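Local coordinates for protein glutathione S-transferase 2 (Onchocerca volvulus, PDB 1TU7) that conjugates glutathione to electrophilic compounds as a pi-class glutathione S-transferase, and appears to be central to detoxification in this parasitic nematode, at residues N140-D145 with Y149-L154. Numbering follows the deposited sequence.
Sequences NLILGD and YADYAL
D151, in the first turn of helix 149-164, receives the backbone NH of I142 in a buried side-chain-to-loop contact within the all-helical C-terminal domain of the glutathione transferase fold. The loop entering this helix makes a type I beta turn from L141 to G144, closed by G144 N to L141 O, 2.9 Å. Glycine suits the turn's last position, where the positive phi of 105° would press a CB against the preceding carbonyl oxygen.

The turn leaves two NH groups for D151. I142 N gives OD1 a 2.8 Å bond, nearly straight at 161°, on the syn lone pair, while L143 N reaches OD2 through a water. OD2 also accepts S148 N, one half of the S-X-X-D capping box known in this family; chi1 of -67° sets CG opposite the carbonyl carbon, turning the carboxylate towards the helix start. One short acidic side chain thus ties both turn and helix start, its buried charge probably eased by these donors.

I142 runs alongside D151 in the opposite sense, its long apolar branch carrying CD1 onto the helix. A150, being small, admits I142 CD1 at 3.7 Å from its CB, and L154 CD2 completes the patch 4.0 Å from I142 CD1.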
loop_
_atom_site.group_PDB
_atom_site.type_symbol
_atom_site.label_atom_id
_atom_site.label_comp_id
_atom_site.label_asym_id
_atom_site.label_seq_id
_atom_site.Cartn_x
_atom_site.Cartn_y
_atom_site.Cartn_z
ATOM N N ASN A 140 -5.800 24.243 -3.613
ATOM C CA ASN A 140 -6.622 23.940 -2.455
ATOM C C ASN A 140 -6.236 22.555 -1.914
ATOM O O ASN A 140 -5.142 22.395 -1.387
ATOM C CB ASN A 140 -8.113 24.116 -2.821
ATOM C CG ASN A 140 -9.028 24.316 -1.605
ATOM O OD1 ASN A 140 -10.239 24.643 -1.753
ATOM N ND2 ASN A 140 -8.488 24.178 -0.437
ATOM N N LEU A 141 -7.106 21.575 -2.042
ATOM C CA LEU A 141 -6.824 20.224 -1.554
ATOM C C LEU A 141 -6.612 19.264 -2.718
ATOM O O LEU A 141 -6.711 19.629 -3.905
ATOM C CB LEU A 141 -7.947 19.751 -0.626
ATOM C CG LEU A 141 -8.248 20.714 0.545
ATOM C CD1 LEU A 141 -9.538 20.326 1.285
ATOM C CD2 LEU A 141 -7.047 20.782 1.471
ATOM N N ILE A 142 -6.361 17.985 -2.433
ATOM C CA ILE A 142 -6.035 17.067 -3.510
ATOM C C ILE A 142 -7.161 16.955 -4.533
ATOM O O ILE A 142 -6.903 16.912 -5.722
ATOM C CB ILE A 142 -5.596 15.709 -2.922
ATOM C CG1 ILE A 142 -4.184 15.830 -2.340
ATOM C CG2 ILE A 142 -5.611 14.602 -3.960
ATOM C CD1 ILE A 142 -3.785 14.679 -1.462
ATOM N N LEU A 143 -8.411 16.954 -4.086
ATOM C CA LEU A 143 -9.536 16.876 -5.028
ATOM C C LEU A 143 -10.066 18.234 -5.439
ATOM O O LEU A 143 -11.028 18.314 -6.218
ATOM C CB LEU A 143 -10.678 16.026 -4.463
ATOM C CG LEU A 143 -10.390 14.526 -4.453
ATOM C CD1 LEU A 143 -11.583 13.768 -3.807
ATOM C CD2 LEU A 143 -10.082 14.020 -5.872
ATOM N N GLY A 144 -9.434 19.299 -4.947
ATOM C CA GLY A 144 -9.947 20.658 -5.121
ATOM C C GLY A 144 -10.558 21.198 -3.842
ATOM O O GLY A 144 -9.853 21.464 -2.879
ATOM N N ASP A 145 -11.880 21.371 -3.804
ATOM C CA ASP A 145 -12.518 22.001 -2.649
ATOM C C ASP A 145 -12.885 21.057 -1.501
ATOM O O ASP A 145 -13.235 21.511 -0.426
ATOM C CB ASP A 145 -13.803 22.708 -3.103
ATOM C CG ASP A 145 -13.523 23.959 -3.855
ATOM O OD1 ASP A 145 -14.516 24.549 -4.358
ATOM O OD2 ASP A 145 -12.374 24.445 -3.977
ATOM N N TYR A 149 -9.135 11.462 2.275
ATOM C CA TYR A 149 -8.184 10.871 3.188
ATOM C C TYR A 149 -6.747 11.151 2.768
ATOM O O TYR A 149 -5.862 11.233 3.624
ATOM C CB TYR A 149 -8.399 9.384 3.378
ATOM C CG TYR A 149 -8.155 8.496 2.184
ATOM C CD1 TYR A 149 -6.915 7.894 1.988
ATOM C CD2 TYR A 149 -9.166 8.204 1.270
ATOM C CE1 TYR A 149 -6.670 7.071 0.931
ATOM C CE2 TYR A 149 -8.930 7.327 0.211
ATOM C CZ TYR A 149 -7.681 6.764 0.043
ATOM O OH TYR A 149 -7.474 5.886 -1.008
ATOM N N ALA A 150 -6.511 11.275 1.462
ATOM C CA ALA A 150 -5.168 11.457 0.971
ATOM C C ALA A 150 -4.577 12.778 1.429
ATOM O O ALA A 150 -3.367 12.866 1.600
ATOM C CB ALA A 150 -5.115 11.353 -0.556
ATOM N N ASP A 151 -5.410 13.787 1.673
ATOM C CA ASP A 151 -4.906 15.051 2.194
ATOM C C ASP A 151 -4.168 14.897 3.509
ATOM O O ASP A 151 -3.123 15.534 3.730
ATOM C CB ASP A 151 -6.041 16.060 2.363
ATOM C CG ASP A 151 -6.631 16.491 1.068
ATOM O OD1 ASP A 151 -5.876 16.954 0.178
ATOM O OD2 ASP A 151 -7.857 16.412 0.901
ATOM N N TYR A 152 -4.665 14.053 4.392
ATOM C CA TYR A 152 -3.998 13.862 5.688
ATOM C C TYR A 152 -2.661 13.179 5.541
ATOM O O TYR A 152 -1.712 13.501 6.222
ATOM C CB TYR A 152 -4.896 13.077 6.661
ATOM C CG TYR A 152 -6.269 13.716 6.834
ATOM C CD1 TYR A 152 -7.424 13.055 6.387
ATOM C CD2 TYR A 152 -6.414 14.975 7.391
ATOM C CE1 TYR A 152 -8.648 13.633 6.536
ATOM C CE2 TYR A 152 -7.657 15.555 7.536
ATOM C CZ TYR A 152 -8.753 14.885 7.096
ATOM O OH TYR A 152 -9.989 15.469 7.240
ATOM N N ALA A 153 -2.592 12.201 4.650
ATOM C CA ALA A 153 -1.344 11.513 4.392
ATOM C C ALA A 153 -0.320 12.460 3.797
ATOM O O ALA A 153 0.834 12.483 4.218
ATOM C CB ALA A 153 -1.605 10.355 3.487
ATOM N N LEU A 154 -0.737 13.252 2.813
ATOM C CA LEU A 154 0.195 14.214 2.225
ATOM C C LEU A 154 0.655 15.237 3.261
ATOM O O LEU A 154 1.829 15.584 3.335
ATOM C CB LEU A 154 -0.412 14.894 1.002
ATOM C CG LEU A 154 0.489 15.939 0.323
ATOM C CD1 LEU A 154 1.758 15.336 -0.207
ATOM C CD2 LEU A 154 -0.292 16.590 -0.803
HETATM O O HOH W 1 -9.054 16.078 -1.409
#